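PDB 2R2Z: hemolysin from Enterococcus faecalis, which probably binds flavin adenine dinucleotide and metal ions as a membrane protein with CBS domains, this piece being its transporter-associated (CorC_HlyC) domain, which binds zinc. Local coordinates for residues D15-F29 and E75-F89. Sequence-based numbering, arbitrary orientation.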
# COMPACT_ATOMS: atom_id res chain seq x y z
N ASP A 15 -11.81 -3.04 11.71
CA ASP A 15 -12.78 -2.87 10.64
C ASP A 15 -12.19 -1.93 9.58
O ASP A 15 -11.69 -0.84 9.89
CB ASP A 15 -14.08 -2.23 11.14
CG ASP A 15 -14.92 -3.16 11.98
OD1 ASP A 15 -14.43 -4.21 12.35
OD2 ASP A 15 -16.10 -2.82 12.23
N ASN A 16 -12.22 -2.37 8.32
CA ASN A 16 -11.81 -1.54 7.20
C ASN A 16 -10.35 -1.11 7.19
O ASN A 16 -10.00 -0.20 6.45
CB ASN A 16 -12.71 -0.30 7.08
CG ASN A 16 -14.16 -0.64 7.14
OD1 ASN A 16 -14.91 -0.10 7.97
ND2 ASN A 16 -14.55 -1.61 6.35
N GLU A 17 -9.50 -1.82 7.93
CA GLU A 17 -8.10 -1.41 8.04
C GLU A 17 -7.18 -2.61 8.11
O GLU A 17 -7.41 -3.53 8.91
CB GLU A 17 -7.93 -0.52 9.25
CG GLU A 17 -6.64 0.28 9.28
CD GLU A 17 -6.65 1.32 10.37
OE1 GLU A 17 -7.72 1.62 10.96
OE2 GLU A 17 -5.59 1.87 10.67
N TYR A 18 -6.13 -2.56 7.30
CA TYR A 18 -5.24 -3.71 7.09
C TYR A 18 -3.80 -3.21 6.99
O TYR A 18 -3.56 -2.05 6.63
CB TYR A 18 -5.60 -4.45 5.78
CG TYR A 18 -7.02 -4.97 5.75
CD1 TYR A 18 -7.30 -6.31 6.01
CD2 TYR A 18 -8.09 -4.10 5.52
CE1 TYR A 18 -8.62 -6.78 6.00
CE2 TYR A 18 -9.39 -4.55 5.54
CZ TYR A 18 -9.65 -5.88 5.79
OH TYR A 18 -10.97 -6.30 5.77
N LEU A 19 -2.86 -4.10 7.29
CA LEU A 19 -1.44 -3.89 6.99
C LEU A 19 -1.08 -4.84 5.87
O LEU A 19 -1.41 -6.02 5.90
CB LEU A 19 -0.57 -4.17 8.23
CG LEU A 19 -0.86 -3.27 9.43
CD1 LEU A 19 -0.06 -3.72 10.65
CD2 LEU A 19 -0.54 -1.80 9.12
N VAL A 20 -0.41 -4.30 4.86
CA VAL A 20 -0.07 -5.05 3.65
C VAL A 20 1.43 -5.00 3.44
O VAL A 20 2.03 -3.92 3.47
CB VAL A 20 -0.82 -4.44 2.44
CG1 VAL A 20 -0.28 -5.00 1.09
CG2 VAL A 20 -2.31 -4.69 2.59
N GLN A 21 2.05 -6.15 3.25
CA GLN A 21 3.47 -6.19 2.95
C GLN A 21 3.74 -5.58 1.58
O GLN A 21 3.01 -5.81 0.62
CB GLN A 21 3.98 -7.65 3.02
CG GLN A 21 3.73 -8.30 4.40
CD GLN A 21 4.52 -7.64 5.51
OE1 GLN A 21 5.72 -7.44 5.37
NE2 GLN A 21 3.86 -7.28 6.61
N GLY A 22 4.81 -4.79 1.50
CA GLY A 22 5.22 -4.15 0.25
C GLY A 22 5.38 -5.13 -0.91
O GLY A 22 5.14 -4.78 -2.07
N ARG A 23 5.81 -6.35 -0.60
CA ARG A 23 6.03 -7.35 -1.64
C ARG A 23 4.75 -7.92 -2.26
O ARG A 23 4.82 -8.62 -3.27
CB ARG A 23 6.87 -8.51 -1.12
CG ARG A 23 6.21 -9.28 0.02
CD ARG A 23 6.92 -10.61 0.32
NE ARG A 23 8.36 -10.47 0.53
CZ ARG A 23 8.94 -10.13 1.68
NH1 ARG A 23 8.20 -9.87 2.75
NH2 ARG A 23 10.26 -10.05 1.74
N MSE A 24 3.59 -7.65 -1.65
CA MSE A 24 2.34 -8.16 -2.20
C MSE A 24 2.16 -7.61 -3.61
O MSE A 24 2.34 -6.41 -3.84
CB MSE A 24 1.17 -7.76 -1.32
CG MSE A 24 -0.13 -8.42 -1.73
SE MSE A 24 -1.60 -7.99 -0.52
CE MSE A 24 -2.80 -9.47 -0.97
N LEU A 25 1.81 -8.48 -4.54
CA LEU A 25 1.56 -8.02 -5.89
C LEU A 25 0.29 -7.18 -5.97
O LEU A 25 -0.69 -7.48 -5.30
CB LEU A 25 1.43 -9.23 -6.83
CG LEU A 25 2.69 -10.08 -6.95
CD1 LEU A 25 2.37 -11.29 -7.79
CD2 LEU A 25 3.83 -9.31 -7.58
N ILE A 26 0.30 -6.15 -6.82
CA ILE A 26 -0.91 -5.37 -7.07
C ILE A 26 -2.05 -6.30 -7.48
O ILE A 26 -3.18 -6.16 -7.00
CB ILE A 26 -0.67 -4.31 -8.17
CG1 ILE A 26 0.40 -3.30 -7.74
CG2 ILE A 26 -1.97 -3.59 -8.52
CD1 ILE A 26 0.94 -2.46 -8.90
N ASP A 27 -1.78 -7.25 -8.37
CA ASP A 27 -2.83 -8.16 -8.81
C ASP A 27 -3.39 -9.01 -7.65
O ASP A 27 -4.59 -9.28 -7.59
CB ASP A 27 -2.31 -9.06 -9.94
CG ASP A 27 -1.99 -8.28 -11.22
OD1 ASP A 27 -2.54 -7.17 -11.41
OD2 ASP A 27 -1.22 -8.80 -12.07
N GLU A 28 -2.52 -9.43 -6.73
CA GLU A 28 -2.92 -10.17 -5.53
C GLU A 28 -3.80 -9.29 -4.62
O GLU A 28 -4.83 -9.74 -4.12
CB GLU A 28 -1.68 -10.63 -4.74
CG GLU A 28 -0.90 -11.80 -5.36
CD GLU A 28 0.47 -12.10 -4.71
OE1 GLU A 28 1.13 -11.21 -4.09
OE2 GLU A 28 0.91 -13.27 -4.85
N PHE A 29 -3.37 -8.05 -4.43
CA PHE A 29 -4.14 -7.09 -3.64
C PHE A 29 -5.55 -6.94 -4.21
O PHE A 29 -6.54 -6.99 -3.48
CB PHE A 29 -3.39 -5.74 -3.62
CG PHE A 29 -4.08 -4.67 -2.83
CD1 PHE A 29 -3.72 -4.43 -1.50
CD2 PHE A 29 -5.05 -3.87 -3.41
CE1 PHE A 29 -4.35 -3.42 -0.77
CE2 PHE A 29 -5.68 -2.88 -2.70
CZ PHE A 29 -5.33 -2.65 -1.37
N GLU A 75 3.54 2.84 6.07
CA GLU A 75 3.56 2.59 7.50
C GLU A 75 4.95 2.32 8.06
O GLU A 75 5.26 2.75 9.16
CB GLU A 75 2.62 1.43 7.84
CG GLU A 75 2.31 1.35 9.31
CD GLU A 75 1.64 2.62 9.85
OE1 GLU A 75 0.91 3.35 9.13
OE2 GLU A 75 1.83 2.90 11.03
N GLU A 76 5.76 1.58 7.30
CA GLU A 76 7.10 1.21 7.75
C GLU A 76 8.06 1.20 6.60
O GLU A 76 7.88 0.44 5.64
CB GLU A 76 7.10 -0.17 8.43
CG GLU A 76 8.44 -0.48 9.06
CD GLU A 76 8.49 -1.81 9.79
OE1 GLU A 76 7.50 -2.58 9.75
OE2 GLU A 76 9.54 -2.08 10.42
N MSE A 77 9.11 2.02 6.74
CA MSE A 77 10.25 2.05 5.82
C MSE A 77 11.42 1.32 6.44
O MSE A 77 11.63 1.39 7.65
CB MSE A 77 10.71 3.48 5.56
CG MSE A 77 9.64 4.41 5.02
SE MSE A 77 8.95 3.87 3.29
CE MSE A 77 10.63 4.00 2.28
N GLU A 78 12.17 0.61 5.60
CA GLU A 78 13.46 0.07 6.01
C GLU A 78 14.47 0.66 5.04
O GLU A 78 14.60 0.19 3.90
CB GLU A 78 13.47 -1.47 5.99
CG GLU A 78 14.81 -2.11 6.41
CD GLU A 78 14.71 -3.61 6.66
OE1 GLU A 78 13.92 -4.01 7.54
OE2 GLU A 78 15.43 -4.38 5.97
N GLY A 79 15.15 1.71 5.48
CA GLY A 79 15.91 2.54 4.54
C GLY A 79 14.93 3.07 3.51
O GLY A 79 13.84 3.54 3.86
N THR A 80 15.27 2.92 2.24
CA THR A 80 14.39 3.40 1.19
C THR A 80 13.39 2.36 0.71
O THR A 80 12.61 2.64 -0.20
CB THR A 80 15.17 3.95 0.00
OG1 THR A 80 16.01 2.92 -0.53
CG2 THR A 80 16.03 5.13 0.41
N ARG A 81 13.39 1.17 1.32
CA ARG A 81 12.40 0.17 1.00
C ARG A 81 11.11 0.38 1.78
O ARG A 81 11.13 0.52 3.01
CB ARG A 81 12.95 -1.21 1.32
CG ARG A 81 11.93 -2.32 1.16
CD ARG A 81 12.54 -3.64 1.54
NE ARG A 81 11.62 -4.75 1.33
CZ ARG A 81 11.97 -6.02 1.50
NH1 ARG A 81 13.21 -6.33 1.87
NH2 ARG A 81 11.09 -6.98 1.29
N LEU A 82 9.99 0.39 1.07
CA LEU A 82 8.68 0.42 1.71
C LEU A 82 8.30 -0.98 2.13
O LEU A 82 7.95 -1.82 1.29
CB LEU A 82 7.65 1.06 0.78
CG LEU A 82 6.18 0.97 1.20
CD1 LEU A 82 5.97 1.50 2.63
CD2 LEU A 82 5.32 1.74 0.22
N LEU A 83 8.41 -1.26 3.41
CA LEU A 83 8.20 -2.59 3.97
C LEU A 83 6.71 -2.93 4.14
O LEU A 83 6.32 -4.03 3.85
CB LEU A 83 8.89 -2.73 5.33
CG LEU A 83 10.36 -3.10 5.51
CD1 LEU A 83 10.62 -3.40 6.98
CD2 LEU A 83 10.76 -4.29 4.66
N VAL A 84 5.98 -1.99 4.75
CA VAL A 84 4.59 -2.26 5.12
C VAL A 84 3.75 -1.04 4.79
O VAL A 84 4.13 0.10 5.12
CB VAL A 84 4.46 -2.61 6.64
CG1 VAL A 84 3.03 -2.95 6.99
CG2 VAL A 84 5.37 -3.79 7.01
N LEU A 85 2.60 -1.30 4.17
CA LEU A 85 1.59 -0.27 3.91
C LEU A 85 0.45 -0.43 4.89
O LEU A 85 0.10 -1.55 5.24
CB LEU A 85 1.00 -0.44 2.49
CG LEU A 85 1.88 -0.12 1.28
CD1 LEU A 85 2.90 -1.23 1.03
CD2 LEU A 85 1.01 0.05 0.04
N ARG A 86 -0.16 0.66 5.29
CA ARG A 86 -1.45 0.60 5.94
C ARG A 86 -2.51 0.94 4.91
O ARG A 86 -2.32 1.84 4.09
CB ARG A 86 -1.50 1.58 7.11
CG ARG A 86 -2.82 1.55 7.91
CD ARG A 86 -2.87 2.69 8.94
NE ARG A 86 -1.78 2.64 9.93
CZ ARG A 86 -1.93 2.29 11.21
NH1 ARG A 86 -3.09 1.89 11.69
NH2 ARG A 86 -0.88 2.35 12.00
N VAL A 87 -3.61 0.20 4.92
CA VAL A 87 -4.69 0.43 3.99
C VAL A 87 -6.00 0.63 4.74
O VAL A 87 -6.35 -0.20 5.59
CB VAL A 87 -4.85 -0.78 3.07
CG1 VAL A 87 -5.87 -0.51 1.99
CG2 VAL A 87 -3.49 -1.22 2.49
N HIS A 88 -6.66 1.76 4.48
CA HIS A 88 -8.01 1.95 4.97
C HIS A 88 -9.00 1.99 3.83
O HIS A 88 -8.75 2.58 2.77
CB HIS A 88 -8.11 3.22 5.80
CG HIS A 88 -9.25 3.18 6.77
ND1 HIS A 88 -10.55 3.42 6.40
CD2 HIS A 88 -9.27 2.90 8.09
CE1 HIS A 88 -11.33 3.30 7.46
NE2 HIS A 88 -10.58 2.98 8.49
N PHE A 89 -10.13 1.33 4.03
CA PHE A 89 -11.23 1.32 3.07
C PHE A 89 -12.37 2.19 3.56
O PHE A 89 -12.76 2.11 4.71
CB PHE A 89 -11.74 -0.11 2.85
CG PHE A 89 -10.73 -1.00 2.19
CD1 PHE A 89 -10.67 -1.07 0.82
CD2 PHE A 89 -9.84 -1.76 2.93
CE1 PHE A 89 -9.74 -1.87 0.19
CE2 PHE A 89 -8.91 -2.57 2.31
CZ PHE A 89 -8.85 -2.62 0.93
O HOH W 1 7.85 -6.50 1.54
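Strand 17-21 pairs antiparallel with strand 81-89 in the middle of the five-stranded sheet of the transporter-associated domain, whose helices lie against one face. Tyr18–Val87 and Val20–Leu85 are hydrogen-bonded pairs, each closed by two bonds, as when Leu85 N gives to Val20 O at 2.8 Å. The register runs on at both ends: Phe89 N reaches Asn16 O, and Gly22 N, where the chain leaves the strand, meets Leu83 O from well above the carbonyl plane. Gly22 suits this place because a CB would run into Leu82 O.

On the helix-facing side the side chains are largely apolar. Val20 CG2 touches Val87 CG2 at 3.7 Å, and these beta-branched residues fill the sheet surface compactly. Phe29 of helix 26-33, with CG anti to its backbone N (chi1 -179°), brings the edge of its ring against Val87, with Phe29 CZ 4.0 Å from Val87 CG1. The Tyr18 and Phe89 rings stand nearly perpendicular, their planes 84° apart, and both also meet Phe33.

The other face, which also holds Leu19 and Val84, carries a salt-bridge network. The Arg86 chain bends at chi3 (-60°), bringing its guanidinium between two carboxylates: NE and NH2 grip Glu75 side-on, one to each oxygen, from above the carboxylate plane, while NH1 donates to Glu17 OE2 at 2.7 Å, closing the salt bridge to strand 17-21. Three in-plane N-H bonds thus fix the guanidinium's rotation. Glu75 has a second cationic partner in Lys62. Leu19 lies alongside the aliphatic part of Arg86, its CD2 4.0 Å from Arg86 CB.

Glu17 is also a zinc ligand, and Arg86 probably helps to position its carboxylate, since NH1 meets Glu17 OE2 nearly along its C-O axis.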